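Long-range contact in REP-associated tyrosine transposase (Escherichia coli, PDB 4ER8), which binds REP sequences and, as a transposase, catalyses cleavage and recombination of the bacterial interspersed mosaic elements built from them: residues Arg21-Leu35 with Phe84-Pro96. Numbering follows the deposited sequence.
Sequences RNRRSQLLTTQYQML and FTHACGLKNIWQP. With nucleotides of chain B.
Backbone to backbone, Arg-21 N donates to Ile-93 O at 2.7 Å, a nearly straight bond (164°) that ties the loop leaving strand 13-19 to the one following helix 73-87. The Arg-21 guanidinium lies between two groups, with Pro-96 CD over one face and the base of DG5 of chain B over the other. In the plane of the guanidinium, Arg-21 NH1 gives a hydrogen to a lone pair of Asn-92 OD1 at 3.2 Å; the amide itself is turned 61° against it. The guanidinium thus lies roughly along the guanine face, with Asn-92 helping to set its rotation. Beside it, Gln-95 reads DG4 of chain B with both ends of its amide: Gln-95 NE2 donates to DG4 N3 at 3.0 Å, and Gln-95 OE1 accepts from DG4 N2 at 3.1 Å. That pair of bonds is consistent with recognition of a guanine in the bound REP DNA.

Away from the DNA the contact turns apolar. A chi1 of 180° sends the ring of Phe-84 across to the other segment, where it is a knob among Leu-27, Leu-28, Met-34 and Leu-35. Leu-27 comes from the opposite direction and sets CD2 at the ring edge, 3.5 Å from Phe-84 CE2. Leu-28 CD2 spans two aromatics, lying 3.8 Å from Trp-94 CH2 and also meeting the phenylalanine. Farther out, Met-34 CG rests on Ala-87 CB. With an alanine in place of Phe-84, Leu-27 and Leu-28 would probably lose their shared partner, and a gap would open beneath helix 32-45.

Helices 27-30 and 32-45 thus pack on the C-terminal end of helix 73-87, while Leu-28 and Leu-35 also touch Val-55 of strand 49-55. Trp-94 NE1 bonds to Lys-81 O of helix 73-87, and its ring reaches Val-18 on strand 13-19.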
loop_
_atom_site.group_PDB
_atom_site.type_symbol
_atom_site.label_atom_id
_atom_site.label_comp_id
_atom_site.label_asym_id
_atom_site.label_seq_id
_atom_site.Cartn_x
_atom_site.Cartn_y
_atom_site.Cartn_z
ATOM N N ARG A 21 -2.697 -12.084 -6.879
ATOM C CA ARG A 21 -2.607 -13.548 -6.839
ATOM C C ARG A 21 -1.413 -14.119 -7.638
ATOM O O ARG A 21 -0.739 -15.021 -7.172
ATOM C CB ARG A 21 -3.930 -14.153 -7.328
ATOM C CG ARG A 21 -4.067 -15.643 -7.105
ATOM C CD ARG A 21 -5.478 -16.027 -6.726
ATOM N NE ARG A 21 -5.428 -16.736 -5.450
ATOM C CZ ARG A 21 -6.471 -16.869 -4.643
ATOM N NH1 ARG A 21 -7.652 -16.368 -4.971
ATOM N NH2 ARG A 21 -6.331 -17.485 -3.494
ATOM N N ASN A 22 -1.148 -13.537 -8.810
ATOM C CA ASN A 22 -0.138 -14.008 -9.789
ATOM C C ASN A 22 1.242 -13.287 -9.693
ATOM O O ASN A 22 1.373 -12.086 -9.972
ATOM C CB ASN A 22 -0.780 -13.928 -11.201
ATOM C CG ASN A 22 0.203 -14.162 -12.358
ATOM O OD1 ASN A 22 1.275 -14.771 -12.224
ATOM N ND2 ASN A 22 -0.192 -13.666 -13.525
ATOM N N ARG A 23 2.261 -14.055 -9.295
ATOM C CA ARG A 23 3.615 -13.558 -9.064
ATOM C C ARG A 23 4.212 -12.856 -10.265
ATOM O O ARG A 23 4.952 -11.905 -10.070
ATOM C CB ARG A 23 4.590 -14.691 -8.694
ATOM C CG ARG A 23 4.080 -15.693 -7.719
ATOM C CD ARG A 23 5.212 -16.590 -7.184
ATOM N NE ARG A 23 6.150 -15.840 -6.345
ATOM C CZ ARG A 23 6.752 -16.302 -5.241
ATOM N NH1 ARG A 23 6.514 -17.539 -4.789
ATOM N NH2 ARG A 23 7.603 -15.513 -4.577
ATOM N N ARG A 24 3.960 -13.353 -11.481
ATOM C CA ARG A 24 4.571 -12.783 -12.702
ATOM C C ARG A 24 3.727 -11.649 -13.305
ATOM O O ARG A 24 4.053 -11.149 -14.386
ATOM C CB ARG A 24 4.850 -13.861 -13.800
ATOM C CG ARG A 24 5.745 -15.032 -13.411
ATOM C CD ARG A 24 7.150 -14.569 -13.085
ATOM N NE ARG A 24 7.740 -15.270 -11.932
ATOM C CZ ARG A 24 8.772 -14.807 -11.204
ATOM N NH1 ARG A 24 9.347 -13.637 -11.500
ATOM N NH2 ARG A 24 9.236 -15.505 -10.164
ATOM N N SER A 25 2.634 -11.263 -12.645
ATOM C CA SER A 25 1.789 -10.171 -13.151
ATOM C C SER A 25 2.505 -8.832 -13.119
ATOM O O SER A 25 3.432 -8.645 -12.334
ATOM C CB SER A 25 0.518 -10.084 -12.330
ATOM O OG SER A 25 -0.339 -9.070 -12.801
ATOM N N GLN A 26 2.100 -7.907 -13.988
ATOM C CA GLN A 26 2.624 -6.517 -13.974
ATOM C C GLN A 26 1.488 -5.574 -14.168
ATOM O O GLN A 26 1.665 -4.391 -14.515
ATOM C CB GLN A 26 3.624 -6.263 -15.075
ATOM C CG GLN A 26 4.851 -7.132 -15.001
ATOM C CD GLN A 26 6.006 -6.491 -15.707
ATOM O OE1 GLN A 26 7.041 -7.125 -15.927
ATOM N NE2 GLN A 26 5.851 -5.198 -16.045
ATOM N N LEU A 27 0.314 -6.130 -13.928
ATOM C CA LEU A 27 -0.913 -5.449 -14.026
ATOM C C LEU A 27 -1.020 -4.158 -13.187
ATOM O O LEU A 27 -1.624 -3.198 -13.634
ATOM C CB LEU A 27 -1.998 -6.445 -13.662
ATOM C CG LEU A 27 -3.404 -5.875 -13.751
ATOM C CD1 LEU A 27 -3.983 -6.042 -15.183
ATOM C CD2 LEU A 27 -4.243 -6.556 -12.739
ATOM N N LEU A 28 -0.476 -4.107 -11.971
ATOM C CA LEU A 28 -0.691 -2.917 -11.127
ATOM C C LEU A 28 0.127 -1.750 -11.691
ATOM O O LEU A 28 -0.134 -0.563 -11.453
ATOM C CB LEU A 28 -0.361 -3.180 -9.656
ATOM C CG LEU A 28 -1.203 -4.170 -8.847
ATOM C CD1 LEU A 28 -0.884 -4.082 -7.354
ATOM C CD2 LEU A 28 -2.682 -3.941 -9.092
ATOM N N THR A 29 1.111 -2.125 -12.484
ATOM C CA THR A 29 2.006 -1.184 -13.058
ATOM C C THR A 29 1.469 -0.750 -14.430
ATOM O O THR A 29 1.138 0.431 -14.626
ATOM C CB THR A 29 3.397 -1.789 -13.039
ATOM O OG1 THR A 29 4.178 -1.022 -12.118
ATOM C CG2 THR A 29 4.061 -1.819 -14.428
ATOM N N THR A 30 1.331 -1.720 -15.336
ATOM C CA THR A 30 0.769 -1.515 -16.664
ATOM C C THR A 30 -0.519 -0.681 -16.574
ATOM O O THR A 30 -0.635 0.370 -17.218
ATOM C CB THR A 30 0.566 -2.891 -17.352
ATOM O OG1 THR A 30 1.856 -3.505 -17.549
ATOM C CG2 THR A 30 -0.166 -2.773 -18.696
ATOM N N GLN A 31 -1.452 -1.100 -15.723
ATOM C CA GLN A 31 -2.685 -0.355 -15.542
ATOM C C GLN A 31 -2.622 0.575 -14.356
ATOM O O GLN A 31 -3.622 0.810 -13.665
ATOM C CB GLN A 31 -3.864 -1.301 -15.399
ATOM C CG GLN A 31 -4.161 -2.097 -16.655
ATOM C CD GLN A 31 -4.218 -1.218 -17.891
ATOM O OE1 GLN A 31 -3.633 -1.564 -18.920
ATOM N NE2 GLN A 31 -4.905 -0.064 -17.796
ATOM N N TYR A 32 -1.452 1.147 -14.138
ATOM C CA TYR A 32 -1.315 2.132 -13.081
ATOM C C TYR A 32 -2.515 3.093 -12.983
ATOM O O TYR A 32 -3.003 3.406 -11.890
ATOM C CB TYR A 32 -0.027 2.924 -13.263
ATOM C CG TYR A 32 0.338 3.732 -12.042
ATOM C CD1 TYR A 32 0.256 3.177 -10.761
ATOM C CD2 TYR A 32 0.781 5.050 -12.162
ATOM C CE1 TYR A 32 0.597 3.918 -9.640
ATOM C CE2 TYR A 32 1.133 5.791 -11.047
ATOM C CZ TYR A 32 1.034 5.224 -9.789
ATOM O OH TYR A 32 1.382 5.963 -8.691
ATOM N N GLN A 33 -2.982 3.527 -14.147
ATOM C CA GLN A 33 -4.020 4.529 -14.292
ATOM C C GLN A 33 -5.350 4.096 -13.733
ATOM O O GLN A 33 -5.932 4.822 -12.939
ATOM C CB GLN A 33 -4.160 4.902 -15.773
ATOM C CG GLN A 33 -2.931 5.626 -16.334
ATOM C CD GLN A 33 -2.482 6.735 -15.390
ATOM O OE1 GLN A 33 -3.317 7.415 -14.763
ATOM N NE2 GLN A 33 -1.157 6.904 -15.258
ATOM N N MET A 34 -5.837 2.926 -14.144
ATOM C CA MET A 34 -7.073 2.380 -13.567
ATOM C C MET A 34 -6.939 2.313 -12.063
ATOM O O MET A 34 -7.871 2.692 -11.346
ATOM C CB MET A 34 -7.377 0.977 -14.071
ATOM C CG MET A 34 -8.113 0.891 -15.405
ATOM S SD MET A 34 -7.317 -0.426 -16.376
ATOM C CE MET A 34 -8.289 -0.383 -17.890
ATOM N N LEU A 35 -5.775 1.854 -11.584
ATOM C CA LEU A 35 -5.556 1.764 -10.141
ATOM C C LEU A 35 -5.701 3.119 -9.519
ATOM O O LEU A 35 -6.578 3.327 -8.679
ATOM C CB LEU A 35 -4.196 1.180 -9.794
ATOM C CG LEU A 35 -3.889 0.955 -8.306
ATOM C CD1 LEU A 35 -4.699 -0.150 -7.681
ATOM C CD2 LEU A 35 -2.437 0.639 -8.145
ATOM N N PHE A 84 -11.118 -1.594 -9.271
ATOM C CA PHE A 84 -10.048 -1.978 -10.161
ATOM C C PHE A 84 -10.311 -3.317 -10.851
ATOM O O PHE A 84 -9.942 -3.493 -12.023
ATOM C CB PHE A 84 -8.699 -1.956 -9.441
ATOM C CG PHE A 84 -7.550 -2.346 -10.310
ATOM C CD1 PHE A 84 -6.946 -1.411 -11.145
ATOM C CD2 PHE A 84 -7.075 -3.656 -10.309
ATOM C CE1 PHE A 84 -5.859 -1.763 -11.967
ATOM C CE2 PHE A 84 -6.016 -4.023 -11.121
ATOM C CZ PHE A 84 -5.401 -3.066 -11.955
ATOM N N THR A 85 -10.936 -4.259 -10.145
ATOM C CA THR A 85 -11.311 -5.529 -10.774
ATOM C C THR A 85 -12.288 -5.267 -11.938
ATOM O O THR A 85 -12.114 -5.803 -13.046
ATOM C CB THR A 85 -11.866 -6.510 -9.750
ATOM O OG1 THR A 85 -10.772 -7.011 -8.970
ATOM C CG2 THR A 85 -12.558 -7.682 -10.425
ATOM N N HIS A 86 -13.268 -4.393 -11.682
ATOM C CA HIS A 86 -14.262 -3.957 -12.665
ATOM C C HIS A 86 -13.589 -3.326 -13.871
ATOM O O HIS A 86 -13.735 -3.815 -15.000
ATOM C CB HIS A 86 -15.230 -2.947 -12.023
ATOM C CG HIS A 86 -16.402 -2.588 -12.885
ATOM N ND1 HIS A 86 -17.142 -3.533 -13.572
ATOM C CD2 HIS A 86 -16.982 -1.388 -13.148
ATOM C CE1 HIS A 86 -18.115 -2.927 -14.234
ATOM N NE2 HIS A 86 -18.042 -1.627 -13.993
ATOM N N ALA A 87 -12.838 -2.256 -13.607
ATOM C CA ALA A 87 -12.185 -1.467 -14.642
ATOM C C ALA A 87 -11.375 -2.293 -15.651
ATOM O O ALA A 87 -11.452 -2.042 -16.853
ATOM C CB ALA A 87 -11.328 -0.383 -14.020
ATOM N N CYS A 88 -10.619 -3.278 -15.187
ATOM C CA CYS A 88 -9.796 -4.046 -16.115
ATOM C C CYS A 88 -10.473 -5.342 -16.528
ATOM O O CYS A 88 -9.891 -6.147 -17.258
ATOM C CB CYS A 88 -8.426 -4.332 -15.522
ATOM S SG CYS A 88 -8.508 -5.242 -13.985
ATOM N N GLY A 89 -11.697 -5.529 -16.040
ATOM C CA GLY A 89 -12.554 -6.650 -16.425
ATOM C C GLY A 89 -11.973 -8.037 -16.217
ATOM O O GLY A 89 -12.515 -9.017 -16.739
ATOM N N LEU A 90 -10.874 -8.132 -15.468
ATOM C CA LEU A 90 -10.257 -9.436 -15.164
ATOM C C LEU A 90 -10.883 -10.033 -13.908
ATOM O O LEU A 90 -11.429 -9.301 -13.079
ATOM C CB LEU A 90 -8.730 -9.321 -15.072
ATOM C CG LEU A 90 -7.914 -9.614 -16.350
ATOM C CD1 LEU A 90 -8.372 -8.760 -17.526
ATOM C CD2 LEU A 90 -6.412 -9.456 -16.158
ATOM N N LYS A 91 -10.862 -11.353 -13.778
ATOM C CA LYS A 91 -11.577 -11.989 -12.662
ATOM C C LYS A 91 -10.583 -12.634 -11.733
ATOM O O LYS A 91 -9.587 -13.207 -12.208
ATOM C CB LYS A 91 -12.562 -13.070 -13.147
ATOM C CG LYS A 91 -13.745 -12.554 -13.963
ATOM C CD LYS A 91 -13.508 -12.706 -15.486
ATOM C CE LYS A 91 -14.543 -11.916 -16.301
ATOM N NZ LYS A 91 -15.952 -12.156 -15.832
ATOM N N ASN A 92 -10.853 -12.533 -10.420
ATOM C CA ASN A 92 -10.074 -13.248 -9.404
ATOM C C ASN A 92 -8.562 -12.936 -9.415
ATOM O O ASN A 92 -7.719 -13.824 -9.307
ATOM C CB ASN A 92 -10.297 -14.761 -9.548
ATOM C CG ASN A 92 -9.541 -15.560 -8.500
ATOM O OD1 ASN A 92 -9.404 -15.120 -7.346
ATOM N ND2 ASN A 92 -9.024 -16.735 -8.895
ATOM N N ILE A 93 -8.221 -11.665 -9.533
ATOM C CA ILE A 93 -6.811 -11.280 -9.561
ATOM C C ILE A 93 -6.157 -11.119 -8.181
ATOM O O ILE A 93 -4.961 -11.329 -8.054
ATOM C CB ILE A 93 -6.617 -9.978 -10.351
ATOM C CG1 ILE A 93 -7.381 -8.814 -9.674
ATOM C CG2 ILE A 93 -7.020 -10.210 -11.815
ATOM C CD1 ILE A 93 -7.387 -7.492 -10.451
ATOM N N TRP A 94 -6.948 -10.742 -7.174
ATOM C CA TRP A 94 -6.449 -10.387 -5.840
ATOM C C TRP A 94 -6.116 -11.557 -4.941
ATOM O O TRP A 94 -6.892 -12.487 -4.859
ATOM C CB TRP A 94 -7.522 -9.561 -5.122
ATOM C CG TRP A 94 -7.751 -8.238 -5.815
ATOM C CD1 TRP A 94 -8.887 -7.826 -6.472
ATOM C CD2 TRP A 94 -6.794 -7.176 -5.963
ATOM N NE1 TRP A 94 -8.688 -6.567 -7.014
ATOM C CE2 TRP A 94 -7.419 -6.147 -6.708
ATOM C CE3 TRP A 94 -5.474 -6.994 -5.529
ATOM C CZ2 TRP A 94 -6.771 -4.949 -7.023
ATOM C CZ3 TRP A 94 -4.822 -5.800 -5.838
ATOM C CH2 TRP A 94 -5.472 -4.795 -6.584
ATOM N N GLN A 95 -5.008 -11.505 -4.210
ATOM C CA GLN A 95 -4.965 -12.331 -3.000
ATOM C C GLN A 95 -6.131 -11.898 -2.080
ATOM O O GLN A 95 -6.328 -10.718 -1.811
ATOM C CB GLN A 95 -3.614 -12.314 -2.272
ATOM C CG GLN A 95 -3.721 -12.704 -0.796
ATOM C CD GLN A 95 -2.422 -13.109 -0.169
ATOM O OE1 GLN A 95 -1.358 -12.659 -0.568
ATOM N NE2 GLN A 95 -2.490 -13.961 0.829
ATOM N N PRO A 96 -6.964 -12.854 -1.672
ATOM C CA PRO A 96 -8.093 -12.516 -0.830
ATOM C C PRO A 96 -7.666 -11.719 0.401
ATOM O O PRO A 96 -6.533 -11.851 0.891
ATOM C CB PRO A 96 -8.611 -13.909 -0.401
ATOM C CG PRO A 96 -8.366 -14.757 -1.627
ATOM C CD PRO A 96 -6.976 -14.279 -2.060
ATOM P P DG B 5 -4.538 -18.857 -0.856
ATOM O OP1 DG B 5 -3.826 -20.124 -1.185
ATOM O OP2 DG B 5 -4.931 -17.951 -1.938
ATOM O "O5'" DG B 5 -5.867 -19.075 -0.020
ATOM C "C5'" DG B 5 -6.740 -17.983 0.157
ATOM C "C4'" DG B 5 -8.122 -18.437 -0.230
ATOM O "O4'" DG B 5 -8.196 -18.479 -1.678
ATOM C "C3'" DG B 5 -8.553 -19.844 0.215
ATOM O "O3'" DG B 5 -9.819 -19.721 0.800
ATOM C "C2'" DG B 5 -8.699 -20.628 -1.090
ATOM C "C1'" DG B 5 -9.115 -19.518 -2.028
ATOM N N9 DG B 5 -8.951 -19.622 -3.471
ATOM C C8 DG B 5 -9.885 -19.202 -4.402
ATOM N N7 DG B 5 -9.440 -19.304 -5.628
ATOM C C5 DG B 5 -8.130 -19.807 -5.474
ATOM C C6 DG B 5 -7.144 -20.158 -6.451
ATOM O O6 DG B 5 -7.247 -20.089 -7.693
ATOM N N1 DG B 5 -5.942 -20.626 -5.903
ATOM C C2 DG B 5 -5.700 -20.735 -4.549
ATOM N N2 DG B 5 -4.481 -21.204 -4.208
ATOM N N3 DG B 5 -6.617 -20.443 -3.618
ATOM C C4 DG B 5 -7.809 -19.996 -4.156
ATOM P P DA B 3 -2.798 -15.650 10.967
ATOM O OP1 DA B 3 -4.181 -15.817 10.518
ATOM O OP2 DA B 3 -2.356 -16.674 11.919
ATOM O "O5'" DA B 3 -1.651 -15.494 9.867
ATOM C "C5'" DA B 3 -1.724 -14.539 8.831
ATOM C "C4'" DA B 3 -2.716 -15.027 7.764
ATOM O "O4'" DA B 3 -2.855 -14.031 6.728
ATOM C "C3'" DA B 3 -2.399 -16.317 7.050
ATOM O "O3'" DA B 3 -3.604 -16.849 6.669
ATOM C "C2'" DA B 3 -1.637 -15.815 5.830
ATOM C "C1'" DA B 3 -2.436 -14.550 5.495
ATOM N N9 DA B 3 -1.766 -13.403 4.875
ATOM C C8 DA B 3 -0.489 -12.948 5.065
ATOM N N7 DA B 3 -0.214 -11.869 4.373
ATOM C C5 DA B 3 -1.383 -11.603 3.674
ATOM C C6 DA B 3 -1.744 -10.590 2.751
ATOM N N6 DA B 3 -0.937 -9.573 2.328
ATOM N N1 DA B 3 -3.011 -10.634 2.295
ATOM C C2 DA B 3 -3.810 -11.607 2.704
ATOM N N3 DA B 3 -3.570 -12.610 3.535
ATOM C C4 DA B 3 -2.337 -12.533 3.994
ATOM P P DG B 4 -3.746 -18.373 6.081
ATOM O OP1 DG B 4 -5.144 -18.763 6.360
ATOM O OP2 DG B 4 -2.580 -19.169 6.518
ATOM O "O5'" DG B 4 -3.689 -18.250 4.495
ATOM C "C5'" DG B 4 -4.574 -17.434 3.777
ATOM C "C4'" DG B 4 -3.957 -17.170 2.416
ATOM O "O4'" DG B 4 -2.697 -16.491 2.667
ATOM C "C3'" DG B 4 -3.593 -18.399 1.574
ATOM O "O3'" DG B 4 -3.671 -18.027 0.228
ATOM C "C2'" DG B 4 -2.126 -18.643 1.929
ATOM C "C1'" DG B 4 -1.638 -17.201 1.988
ATOM N N9 DG B 4 -0.390 -16.956 2.738
ATOM C C8 DG B 4 0.213 -17.767 3.666
ATOM N N7 DG B 4 1.300 -17.281 4.192
ATOM C C5 DG B 4 1.430 -16.046 3.573
ATOM C C6 DG B 4 2.424 -15.021 3.740
ATOM O O6 DG B 4 3.418 -15.053 4.506
ATOM N N1 DG B 4 2.203 -13.884 2.940
ATOM C C2 DG B 4 1.136 -13.756 2.113
ATOM N N2 DG B 4 1.095 -12.627 1.401
ATOM N N3 DG B 4 0.198 -14.700 1.939
ATOM C C4 DG B 4 0.398 -15.822 2.696
#